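Local coordinates for protein putative branched-chain amino acid ABC transporter (Chromobacterium violaceum, PDB 4PYR) that binds glutathione in the crystal and belongs to the LppC lipoproteins, a periplasmic-binding-protein-like family that may regulate enzyme activity, at residues G25-A30 / L38-A43; V62-L67 / R259-L264; L181-A186 / G209-L214; V217-I220 / F225-P228. One frame throughout, in Å; residues are numbered along the deposited sequence.

Contact 1: G25-A30 / L38-A43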
loop_
_atom_site.group_PDB
_atom_site.type_symbol
_atom_site.label_atom_id
_atom_site.label_comp_id
_atom_site.label_asym_id
_atom_site.label_seq_id
_atom_site.Cartn_x
_atom_site.Cartn_y
_atom_site.Cartn_z
ATOM N N GLY A 25 -6.968 -11.687 7.242
ATOM C CA GLY A 25 -7.810 -10.574 6.858
ATOM C C GLY A 25 -8.900 -11.002 5.886
ATOM O O GLY A 25 -10.046 -10.565 6.007
ATOM N N VAL A 26 -8.526 -11.808 4.893
ATOM C CA VAL A 26 -9.496 -12.366 3.959
ATOM C C VAL A 26 -10.577 -13.104 4.702
ATOM O O VAL A 26 -11.796 -12.896 4.424
ATOM C CB VAL A 26 -8.848 -13.329 2.924
ATOM C CG1 VAL A 26 -9.905 -13.975 2.027
ATOM C CG2 VAL A 26 -7.806 -12.615 2.083
ATOM N N GLU A 27 -10.173 -13.965 5.647
ATOM C CA GLU A 27 -11.115 -14.749 6.485
ATOM C C GLU A 27 -12.012 -13.809 7.290
ATOM O O GLU A 27 -13.239 -13.979 7.323
ATOM C CB GLU A 27 -10.375 -15.630 7.520
ATOM C CG GLU A 27 -9.620 -16.837 6.972
ATOM C CD GLU A 27 -10.489 -17.997 6.483
ATOM O OE1 GLU A 27 -11.675 -18.143 6.896
ATOM O OE2 GLU A 27 -9.964 -18.780 5.663
ATOM N N ALA A 28 -11.411 -12.835 7.967
ATOM C CA ALA A 28 -12.202 -11.873 8.775
ATOM C C ALA A 28 -13.331 -11.206 7.929
ATOM O O ALA A 28 -14.474 -11.067 8.371
ATOM C CB ALA A 28 -11.299 -10.811 9.378
ATOM N N ALA A 29 -12.989 -10.791 6.716
ATOM C CA ALA A 29 -13.928 -10.107 5.864
ATOM C C ALA A 29 -15.012 -11.125 5.396
ATOM O O ALA A 29 -16.195 -10.780 5.333
ATOM C CB ALA A 29 -13.217 -9.497 4.678
ATOM N N ALA A 30 -14.602 -12.356 5.068
ATOM C CA ALA A 30 -15.564 -13.373 4.672
ATOM C C ALA A 30 -16.573 -13.675 5.777
ATOM O O ALA A 30 -17.775 -13.856 5.523
ATOM C CB ALA A 30 -14.845 -14.660 4.276
ATOM N N LEU A 38 -14.776 -19.482 0.590
ATOM C CA LEU A 38 -13.350 -19.534 0.356
ATOM C C LEU A 38 -12.884 -20.962 0.016
ATOM O O LEU A 38 -13.323 -21.940 0.622
ATOM C CB LEU A 38 -12.608 -19.052 1.608
ATOM C CG LEU A 38 -12.950 -17.659 2.131
ATOM C CD1 LEU A 38 -12.080 -17.315 3.375
ATOM C CD2 LEU A 38 -12.767 -16.590 1.104
ATOM N N TYR A 39 -11.960 -21.039 -0.926
ATOM C CA TYR A 39 -11.227 -22.269 -1.249
ATOM C C TYR A 39 -9.768 -21.912 -1.047
ATOM O O TYR A 39 -9.214 -21.066 -1.725
ATOM C CB TYR A 39 -11.534 -22.640 -2.714
ATOM C CG TYR A 39 -10.712 -23.745 -3.320
ATOM C CD1 TYR A 39 -9.367 -23.550 -3.668
ATOM C CD2 TYR A 39 -11.278 -24.984 -3.591
ATOM C CE1 TYR A 39 -8.617 -24.568 -4.255
ATOM C CE2 TYR A 39 -10.528 -26.003 -4.180
ATOM C CZ TYR A 39 -9.206 -25.788 -4.504
ATOM O OH TYR A 39 -8.459 -26.796 -5.095
ATOM N N SER A 40 -9.147 -22.496 -0.032
ATOM C CA SER A 40 -7.812 -22.053 0.353
ATOM C C SER A 40 -6.823 -23.112 -0.011
ATOM O O SER A 40 -6.991 -24.274 0.323
ATOM C CB SER A 40 -7.783 -21.830 1.867
ATOM O OG SER A 40 -8.694 -20.787 2.198
ATOM N N VAL A 41 -5.782 -22.707 -0.728
ATOM C CA VAL A 41 -4.697 -23.612 -1.013
ATOM C C VAL A 41 -3.372 -22.848 -0.948
ATOM O O VAL A 41 -3.287 -21.644 -1.247
ATOM C CB VAL A 41 -4.899 -24.283 -2.373
ATOM C CG1 VAL A 41 -4.753 -23.252 -3.454
ATOM C CG2 VAL A 41 -3.933 -25.445 -2.576
ATOM N N ASP A 42 -2.355 -23.549 -0.478
ATOM C CA ASP A 42 -0.996 -23.011 -0.529
ATOM C C ASP A 42 -0.367 -23.238 -1.890
ATOM O O ASP A 42 -0.409 -24.342 -2.372
ATOM C CB ASP A 42 -0.103 -23.703 0.488
ATOM C CG ASP A 42 -0.449 -23.336 1.905
ATOM O OD1 ASP A 42 -1.198 -22.370 2.106
ATOM O OD2 ASP A 42 0.068 -24.003 2.813
ATOM N N ALA A 43 0.225 -22.199 -2.478
ATOM C CA ALA A 43 0.983 -22.346 -3.700
ATOM C C ALA A 43 1.875 -21.132 -3.868
ATOM O O ALA A 43 1.501 -19.984 -3.509
ATOM C CB ALA A 43 0.030 -22.428 -4.901
#

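Contact 2: V62-L67 / R259-L264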
loop_
_atom_site.group_PDB
_atom_site.type_symbol
_atom_site.label_atom_id
_atom_site.label_comp_id
_atom_site.label_asym_id
_atom_site.label_seq_id
_atom_site.Cartn_x
_atom_site.Cartn_y
_atom_site.Cartn_z
ATOM N N VAL A 62 -13.127 -16.463 -8.794
ATOM C CA VAL A 62 -12.196 -15.350 -8.689
ATOM C C VAL A 62 -11.077 -15.835 -7.754
ATOM O O VAL A 62 -11.292 -16.747 -6.980
ATOM C CB VAL A 62 -12.913 -14.129 -8.071
ATOM C CG1 VAL A 62 -13.521 -14.499 -6.725
ATOM C CG2 VAL A 62 -12.051 -12.881 -8.014
ATOM N N VAL A 63 -9.900 -15.271 -7.924
ATOM C CA VAL A 63 -8.733 -15.659 -7.136
ATOM C C VAL A 63 -8.090 -14.457 -6.485
ATOM O O VAL A 63 -8.044 -13.382 -7.064
ATOM C CB VAL A 63 -7.725 -16.421 -8.034
ATOM C CG1 VAL A 63 -6.350 -16.504 -7.392
ATOM C CG2 VAL A 63 -8.241 -17.821 -8.332
ATOM N N ILE A 64 -7.692 -14.651 -5.213
ATOM C CA ILE A 64 -6.814 -13.724 -4.496
ATOM C C ILE A 64 -5.452 -14.389 -4.451
ATOM O O ILE A 64 -5.339 -15.545 -4.036
ATOM C CB ILE A 64 -7.307 -13.474 -3.062
ATOM C CG1 ILE A 64 -8.620 -12.685 -3.146
ATOM C CG2 ILE A 64 -6.234 -12.719 -2.249
ATOM C CD1 ILE A 64 -9.365 -12.665 -1.817
ATOM N N GLY A 65 -4.441 -13.658 -4.921
ATOM C CA GLY A 65 -3.116 -14.206 -5.067
ATOM C C GLY A 65 -2.723 -14.224 -6.523
ATOM O O GLY A 65 -3.554 -13.995 -7.392
ATOM N N PRO A 66 -1.451 -14.506 -6.783
ATOM C CA PRO A 66 -0.380 -14.840 -5.849
ATOM C C PRO A 66 0.286 -13.628 -5.202
ATOM O O PRO A 66 -0.094 -12.478 -5.415
ATOM C CB PRO A 66 0.678 -15.536 -6.736
ATOM C CG PRO A 66 0.198 -15.467 -8.124
ATOM C CD PRO A 66 -0.996 -14.570 -8.166
ATOM N N LEU A 67 1.273 -13.939 -4.374
ATOM C CA LEU A 67 1.961 -12.919 -3.593
ATOM C C LEU A 67 3.338 -12.586 -4.128
ATOM O O LEU A 67 3.714 -11.414 -4.128
ATOM C CB LEU A 67 2.019 -13.335 -2.128
ATOM C CG LEU A 67 2.524 -12.296 -1.132
ATOM C CD1 LEU A 67 1.731 -10.992 -1.199
ATOM C CD2 LEU A 67 2.442 -12.863 0.277
ATOM N N ARG A 259 -12.923 -8.077 -0.469
ATOM C CA ARG A 259 -13.996 -7.221 -0.948
ATOM C C ARG A 259 -13.927 -6.995 -2.433
ATOM O O ARG A 259 -14.965 -7.022 -3.099
ATOM C CB ARG A 259 -14.022 -5.905 -0.213
ATOM C CG ARG A 259 -14.234 -6.093 1.314
ATOM C CD ARG A 259 -14.046 -4.813 2.151
ATOM N NE ARG A 259 -14.998 -3.770 1.794
ATOM C CZ ARG A 259 -14.802 -2.468 1.858
ATOM N NH1 ARG A 259 -13.636 -1.963 2.255
ATOM N NH2 ARG A 259 -15.771 -1.644 1.536
ATOM N N LEU A 260 -12.721 -6.750 -2.928
ATOM C CA LEU A 260 -12.515 -6.578 -4.387
ATOM C C LEU A 260 -12.796 -7.842 -5.156
ATOM O O LEU A 260 -13.423 -7.787 -6.233
ATOM C CB LEU A 260 -11.110 -6.122 -4.703
ATOM C CG LEU A 260 -10.791 -4.677 -4.528
ATOM C CD1 LEU A 260 -9.304 -4.510 -4.843
ATOM C CD2 LEU A 260 -11.614 -3.828 -5.453
ATOM N N ALA A 261 -12.365 -8.982 -4.631
ATOM C CA ALA A 261 -12.641 -10.270 -5.284
ATOM C C ALA A 261 -14.113 -10.474 -5.471
ATOM O O ALA A 261 -14.558 -10.889 -6.557
ATOM C CB ALA A 261 -12.057 -11.409 -4.479
ATOM N N VAL A 262 -14.909 -10.171 -4.455
ATOM C CA VAL A 262 -16.356 -10.331 -4.575
ATOM C C VAL A 262 -16.907 -9.453 -5.701
ATOM O O VAL A 262 -17.742 -9.906 -6.478
ATOM C CB VAL A 262 -17.090 -10.023 -3.251
ATOM C CG1 VAL A 262 -18.575 -9.997 -3.465
ATOM C CG2 VAL A 262 -16.716 -11.077 -2.207
ATOM N N GLN A 263 -16.409 -8.223 -5.830
ATOM C CA GLN A 263 -16.858 -7.348 -6.906
ATOM C C GLN A 263 -16.400 -7.824 -8.292
ATOM O O GLN A 263 -17.183 -7.716 -9.298
ATOM C CB GLN A 263 -16.450 -5.915 -6.607
ATOM C CG GLN A 263 -16.936 -5.436 -5.232
ATOM C CD GLN A 263 -18.435 -5.523 -5.041
ATOM O OE1 GLN A 263 -18.957 -6.002 -3.999
ATOM N NE2 GLN A 263 -19.153 -5.056 -6.051
ATOM N N LEU A 264 -15.148 -8.324 -8.335
ATOM C CA LEU A 264 -14.544 -8.786 -9.600
ATOM C C LEU A 264 -15.230 -10.025 -10.140
ATOM O O LEU A 264 -15.210 -10.286 -11.373
ATOM C CB LEU A 264 -13.063 -9.079 -9.404
ATOM C CG LEU A 264 -12.196 -7.815 -9.330
ATOM C CD1 LEU A 264 -10.801 -8.104 -8.788
ATOM C CD2 LEU A 264 -12.107 -7.136 -10.696
#

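Contact 3: L181-A186 / G209-L214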
loop_
_atom_site.group_PDB
_atom_site.type_symbol
_atom_site.label_atom_id
_atom_site.label_comp_id
_atom_site.label_asym_id
_atom_site.label_seq_id
_atom_site.Cartn_x
_atom_site.Cartn_y
_atom_site.Cartn_z
ATOM N N LEU A 181 12.323 9.489 4.556
ATOM C CA LEU A 181 13.403 9.293 5.491
ATOM C C LEU A 181 12.957 8.226 6.466
ATOM O O LEU A 181 11.766 8.160 6.845
ATOM C CB LEU A 181 13.625 10.653 6.192
ATOM C CG LEU A 181 14.855 10.852 7.063
ATOM C CD1 LEU A 181 16.111 10.487 6.300
ATOM C CD2 LEU A 181 14.861 12.265 7.620
ATOM N N ASP A 182 13.905 7.383 6.889
ATOM C CA ASP A 182 13.616 6.340 7.845
ATOM C C ASP A 182 13.165 6.968 9.182
ATOM O O ASP A 182 13.544 8.100 9.523
ATOM C CB ASP A 182 14.862 5.490 8.069
ATOM C CG ASP A 182 16.064 6.333 8.494
ATOM O OD1 ASP A 182 16.677 7.020 7.620
ATOM O OD2 ASP A 182 16.343 6.398 9.698
ATOM N N VAL A 183 12.362 6.231 9.931
ATOM C CA VAL A 183 11.675 6.783 11.084
ATOM C C VAL A 183 12.656 7.275 12.156
ATOM O O VAL A 183 12.408 8.321 12.751
ATOM C CB VAL A 183 10.618 5.776 11.613
ATOM C CG1 VAL A 183 11.255 4.542 12.220
ATOM C CG2 VAL A 183 9.647 6.440 12.573
ATOM N N ALA A 184 13.767 6.572 12.365
ATOM C CA ALA A 184 14.778 7.034 13.345
ATOM C C ALA A 184 15.377 8.402 12.975
ATOM O O ALA A 184 15.397 9.322 13.806
ATOM C CB ALA A 184 15.900 6.015 13.535
ATOM N N GLN A 185 15.813 8.541 11.718
ATOM C CA GLN A 185 16.347 9.801 11.260
ATOM C C GLN A 185 15.281 10.881 11.185
ATOM O O GLN A 185 15.568 12.046 11.424
ATOM C CB GLN A 185 17.094 9.631 9.936
ATOM C CG GLN A 185 18.416 8.862 10.145
ATOM C CD GLN A 185 19.342 8.861 8.936
ATOM O OE1 GLN A 185 18.914 8.594 7.795
ATOM N NE2 GLN A 185 20.637 9.135 9.183
ATOM N N ALA A 186 14.046 10.508 10.818
ATOM C CA ALA A 186 12.974 11.481 10.763
ATOM C C ALA A 186 12.702 12.095 12.097
ATOM O O ALA A 186 12.454 13.303 12.191
ATOM C CB ALA A 186 11.717 10.828 10.240
ATOM N N GLY A 209 3.517 2.151 18.231
ATOM C CA GLY A 209 4.115 2.464 19.543
ATOM C C GLY A 209 4.264 3.960 19.832
ATOM O O GLY A 209 3.707 4.813 19.139
HETATM N N MSE A 210 5.018 4.279 20.892
HETATM C CA MSE A 210 5.274 5.671 21.264
HETATM C C MSE A 210 6.189 6.338 20.283
HETATM O O MSE A 210 7.306 5.860 20.069
HETATM C CB MSE A 210 5.997 5.771 22.607
HETATM C CG MSE A 210 5.496 7.001 23.333
HETATM SE SE MSE A 210 3.737 6.484 24.017
HETATM C CE MSE A 210 4.307 5.984 25.847
ATOM N N GLN A 211 5.717 7.419 19.659
ATOM C CA GLN A 211 6.513 8.210 18.698
ATOM C C GLN A 211 6.438 9.707 19.047
ATOM O O GLN A 211 6.089 10.529 18.219
ATOM C CB GLN A 211 6.002 7.949 17.255
ATOM C CG GLN A 211 6.266 6.530 16.797
ATOM C CD GLN A 211 6.040 6.354 15.294
ATOM O OE1 GLN A 211 6.878 6.702 14.486
ATOM N NE2 GLN A 211 4.904 5.775 14.934
ATOM N N PRO A 212 6.787 10.077 20.302
ATOM C CA PRO A 212 6.600 11.487 20.694
ATOM C C PRO A 212 7.400 12.513 19.916
ATOM O O PRO A 212 6.954 13.664 19.793
ATOM C CB PRO A 212 7.042 11.517 22.166
ATOM C CG PRO A 212 7.941 10.348 22.302
ATOM C CD PRO A 212 7.476 9.299 21.342
ATOM N N GLU A 213 8.548 12.098 19.337
ATOM C CA GLU A 213 9.342 13.063 18.520
ATOM C C GLU A 213 8.708 13.426 17.205
ATOM O O GLU A 213 9.034 14.466 16.654
ATOM C CB GLU A 213 10.772 12.580 18.236
ATOM C CG GLU A 213 11.631 12.553 19.503
ATOM C CD GLU A 213 11.220 11.434 20.429
ATOM O OE1 GLU A 213 10.893 10.322 19.891
ATOM O OE2 GLU A 213 11.189 11.671 21.620
ATOM N N LEU A 214 7.784 12.596 16.706
ATOM C CA LEU A 214 7.124 12.842 15.399
ATOM C C LEU A 214 5.745 13.499 15.545
ATOM O O LEU A 214 5.029 13.716 14.616
ATOM C CB LEU A 214 7.051 11.535 14.622
ATOM C CG LEU A 214 8.409 11.058 14.065
ATOM C CD1 LEU A 214 8.398 9.622 13.596
ATOM C CD2 LEU A 214 9.021 12.067 13.085
#

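Contact 4: V217-I220 / F225-P228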
loop_
_atom_site.group_PDB
_atom_site.type_symbol
_atom_site.label_atom_id
_atom_site.label_comp_id
_atom_site.label_asym_id
_atom_site.label_seq_id
_atom_site.Cartn_x
_atom_site.Cartn_y
_atom_site.Cartn_z
ATOM N N VAL A 217 3.530 15.735 12.894
ATOM C CA VAL A 217 3.817 15.463 11.503
ATOM C C VAL A 217 2.522 15.049 10.828
ATOM O O VAL A 217 1.778 14.205 11.334
ATOM C CB VAL A 217 4.857 14.354 11.367
ATOM C CG1 VAL A 217 5.017 13.929 9.907
ATOM C CG2 VAL A 217 6.213 14.840 11.951
ATOM N N ARG A 218 2.290 15.629 9.659
ATOM C CA ARG A 218 1.103 15.299 8.876
ATOM C C ARG A 218 1.500 14.127 7.966
ATOM O O ARG A 218 2.567 14.104 7.370
ATOM C CB ARG A 218 0.656 16.492 8.032
ATOM C CG ARG A 218 0.259 17.723 8.840
ATOM C CD ARG A 218 -0.435 18.793 7.995
ATOM N NE ARG A 218 -1.098 19.814 8.800
ATOM C CZ ARG A 218 -2.302 19.677 9.347
ATOM N NH1 ARG A 218 -2.998 18.557 9.194
ATOM N NH2 ARG A 218 -2.808 20.653 10.089
ATOM N N PHE A 219 0.677 13.098 7.918
ATOM C CA PHE A 219 1.029 11.947 7.096
ATOM C C PHE A 219 -0.233 11.336 6.488
ATOM O O PHE A 219 -1.340 11.722 6.813
ATOM C CB PHE A 219 1.810 10.940 7.948
ATOM C CG PHE A 219 0.975 10.204 8.957
ATOM C CD1 PHE A 219 0.525 10.830 10.098
ATOM C CD2 PHE A 219 0.642 8.865 8.763
ATOM C CE1 PHE A 219 -0.265 10.163 11.011
ATOM C CE2 PHE A 219 -0.102 8.173 9.709
ATOM C CZ PHE A 219 -0.583 8.825 10.813
ATOM N N ILE A 220 -0.014 10.449 5.521
ATOM C CA ILE A 220 -1.106 9.702 4.909
ATOM C C ILE A 220 -0.936 8.242 5.226
ATOM O O ILE A 220 0.182 7.724 5.311
ATOM C CB ILE A 220 -1.206 9.956 3.372
ATOM C CG1 ILE A 220 0.106 9.654 2.666
ATOM C CG2 ILE A 220 -1.591 11.418 3.106
ATOM C CD1 ILE A 220 -0.007 9.746 1.156
ATOM N N PHE A 225 -6.325 2.705 9.998
ATOM C CA PHE A 225 -5.699 3.359 11.156
ATOM C C PHE A 225 -6.271 4.748 11.445
ATOM O O PHE A 225 -6.414 5.152 12.614
ATOM C CB PHE A 225 -4.174 3.503 10.926
ATOM C CG PHE A 225 -3.465 2.193 10.656
ATOM C CD1 PHE A 225 -3.484 1.169 11.548
ATOM C CD2 PHE A 225 -2.777 2.018 9.482
ATOM C CE1 PHE A 225 -2.817 -0.017 11.289
ATOM C CE2 PHE A 225 -2.145 0.826 9.193
ATOM C CZ PHE A 225 -2.144 -0.184 10.102
ATOM N N LEU A 226 -6.555 5.526 10.410
ATOM C CA LEU A 226 -6.837 6.948 10.578
ATOM C C LEU A 226 -8.325 7.330 10.698
ATOM O O LEU A 226 -8.615 8.468 11.047
ATOM C CB LEU A 226 -6.213 7.741 9.429
ATOM C CG LEU A 226 -4.701 7.671 9.353
ATOM C CD1 LEU A 226 -4.198 8.444 8.158
ATOM C CD2 LEU A 226 -4.080 8.183 10.648
HETATM N N MSE A 227 -9.235 6.425 10.328
HETATM C CA MSE A 227 -10.653 6.760 10.238
HETATM C C MSE A 227 -11.458 5.692 10.925
HETATM O O MSE A 227 -12.103 4.878 10.282
HETATM C CB MSE A 227 -11.003 6.842 8.747
HETATM C CG MSE A 227 -10.325 8.027 8.093
HETATM SE SE MSE A 227 -10.938 8.123 6.205
HETATM C CE MSE A 227 -12.828 8.589 6.505
ATOM N N PRO A 228 -11.439 5.673 12.280
ATOM C CA PRO A 228 -12.163 4.650 13.019
ATOM C C PRO A 228 -13.648 4.594 12.672
ATOM O O PRO A 228 -14.235 3.500 12.694
ATOM C CB PRO A 228 -11.969 5.039 14.498
ATOM C CG PRO A 228 -11.167 6.285 14.507
ATOM C CD PRO A 228 -10.609 6.522 13.148
#

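Contact 1: G25-A30 / L38-A43
Leu-38 packs against Val-26, Glu-27 and Ala-30 in an apolar helix-on-strand contact, a surface contact within the beta-alpha-beta unit made of strand 2-8, helix 16-33 and strand 36-42. It illustrates how a crossover helix lies back along its sheet: the short axes of 25-30 and 38-42 run nearly antiparallel, at 166°, with a closest approach of 10.9 Å. Leu-38 is the strand residue that bridges most of the contact. Its CG stands anti to the carbonyl carbon (chi1 -57°), which aims the fork at the helix and splits the work between the two methyls. CD2 meets Val-26 CG1 at 4.0 Å, while CD1 comes to 3.9 Å from Ala-30 CB, one helical turn further on. The CB of Glu-27 does not point at the strand, but in one of its two modelled conformers the bend at chi2 (-72°) brings the carboxylate nearer, with OE2 3.4 Å from Leu-38 CD1. Val-26 and Leu-38 both touch Val-6 of strand 2-8, and Ala-30 also meets Tyr-258 of helix 245-265. Buried Val-26 and partly exposed Ala-30 thus meet the leucine methyls, and the contact rests on methyl packing rather than on a polar bond, with the carboxylate at its partly exposed edge.

Contact 2: V62-L67 / R259-L264
Val-62 and Ile-64 pack on Ala-261 where helix 245-265 lies against the parallel sheet of the N-terminal lobe, in the two-lobed architecture expected of a periplasmic-binding-protein-like fold. The principle is that a small residue lets a helix sit close to a strand: the axes of 62-64 and 259-264 approach to 8.1 Å and run almost antiparallel, at 161°. All the touching residues are buried.

Apolar packing accounts for the side-chain contacts. Ala-261 CB touches two residues of the strand, 3.8 Å from Val-62 CG2 and 3.9 Å from Ile-64 CG1. Ile-64 is not aimed straight at the helix, but its extended chain (chi2 167°) carries CD1 to 4.0 Å from the same alanine methyl. Val-62 CG2 also reaches Leu-264 CB at 4.2 Å, one turn further along the helix.

Polar groups find partners elsewhere: Val-62 and Ile-64 share backbone hydrogen bonds with strand 2-8, and Arg-259, pointing away from the strand, forms salt bridges with Asp-256 and Asp-276. The remaining contact is methyl against backbone. A chi1 of 56° puts Val-62 CG1 between N and the carbonyl carbon and CG2 trans to N, and both methyls end near the Ala-261 carbonyl, CG1 at 3.8 Å and CG2 at 3.5 Å from Ala-261 O.

Contact 3: L181-A186 / G209-L214
Val-183 and Leu-214 meet at about a right angle where the first turn of helix 183-192 is flanked by the loop that leads to strand 218-220. These are elements of the C-terminal lobe, whose sheet has a parallel run from strand 155-158 to strand 218-220, as fits the Periplas_BP relationship of the family. The case shows how a branched side chain can address two partners from a single methyl. Val-183 CG2 lies 3.6 Å from Leu-214 CD1, and the same methyl abuts the terminal amide of Gln-211, whose side chain likewise crosses the valine at roughly a right angle.

Gln-211 reaches the helix because its chain is extended beyond CG (chi2 -168°), which carries the amide toward Val-183. Leu-214 works from deeper in. Its CG lies anti to the carbonyl carbon (chi1 -73°), and the isobutyl fork spans the turn: one methyl serves Val-183 and the other Ala-186. Ala-186 does not aim its methyl directly at the loop, and its CB stays 4.1 Å from Leu-214 CD2. Ala-186 also touches Leu-205, and Leu-214 also touches Lys-190 further along the helix.

The helix start is fixed separately by Asp-182, the N-cap residue. Gln-185 N donates to Asp-182 OD2 at 3.0 Å, coming from above the carboxylate plane, 46° out of it. At the other end of the contact the same leucine methyl, CD2, rests 3.8 Å from Ala-186 O.

Contact 4: V217-I220 / F225-P228
Phe-219 and Leu-226 meet through the far end of a ring and a single leucine methyl: Phe-219 CZ lies 3.6 Å from Leu-226 CD2, and CE2 of the same ring is 4.1 Å from that methyl. The side chains approach obliquely, and CZ and CE2 are the ring atoms that touch. How the phenylalanine gets there is a lesson in torsions. Its CB does not point straight at the other segment, but CG sits between the backbone N and the carbonyl carbon (chi1 72°), and this less roomy setting swings the ring across so that its end comes nearer. Leu-226 arrives by an ordinary route: its CB faces the strand, CG is anti to the carbonyl carbon, and chi2 near 178° continues the chain into CD1, leaving CD2 as the side branch that meets the ring.

Structurally this is a strand followed by a short helix whose Leu-226 packs back on the strand. Strand 218-220 is the last parallel member of the mixed sheet in the C-terminal lobe and lies beside the antiparallel strand 290-298, with which Phe-219 shares a backbone hydrogen bond to Gly-297. A four-residue link separates the segments, helix 223-226 ends soon after, and Met-227, a selenomethionine, is the first to abandon helical angles.

The other methyl of the leucine takes a lesser share. Leu-226 CD1 comes to 4.4 Å from Ile-220 C, a backbone atom, whereas the side chain of Ile-220 points away and packs on Leu-294. Phe-219 also touches Asn-206 and Met-299, and Leu-226 touches Asp-221.

In the fold
From the N terminus, contact 1 closes first, a short loop between helix 16-33 and strand 36-42 of the N-terminal lobe. Contact 2 opens next at strand 62-64 and closes only at helix 245-265, so the chain finishes the N-terminal sheet, passes through most of the C-terminal lobe and returns in between. Contacts 3 and 4 fall within that loop, one after the other, and adjoin in sequence: the first ties helix 183-192 to the loop before strand 218-220, the second ties that strand to helix 223-226. Contacts 1 and 2 reach the same sheet and touch, Val-26 CG1 to Ile-64 CD1 at 4.1 Å, whereas the centres of contacts 2 and 3 are about 35 Å apart.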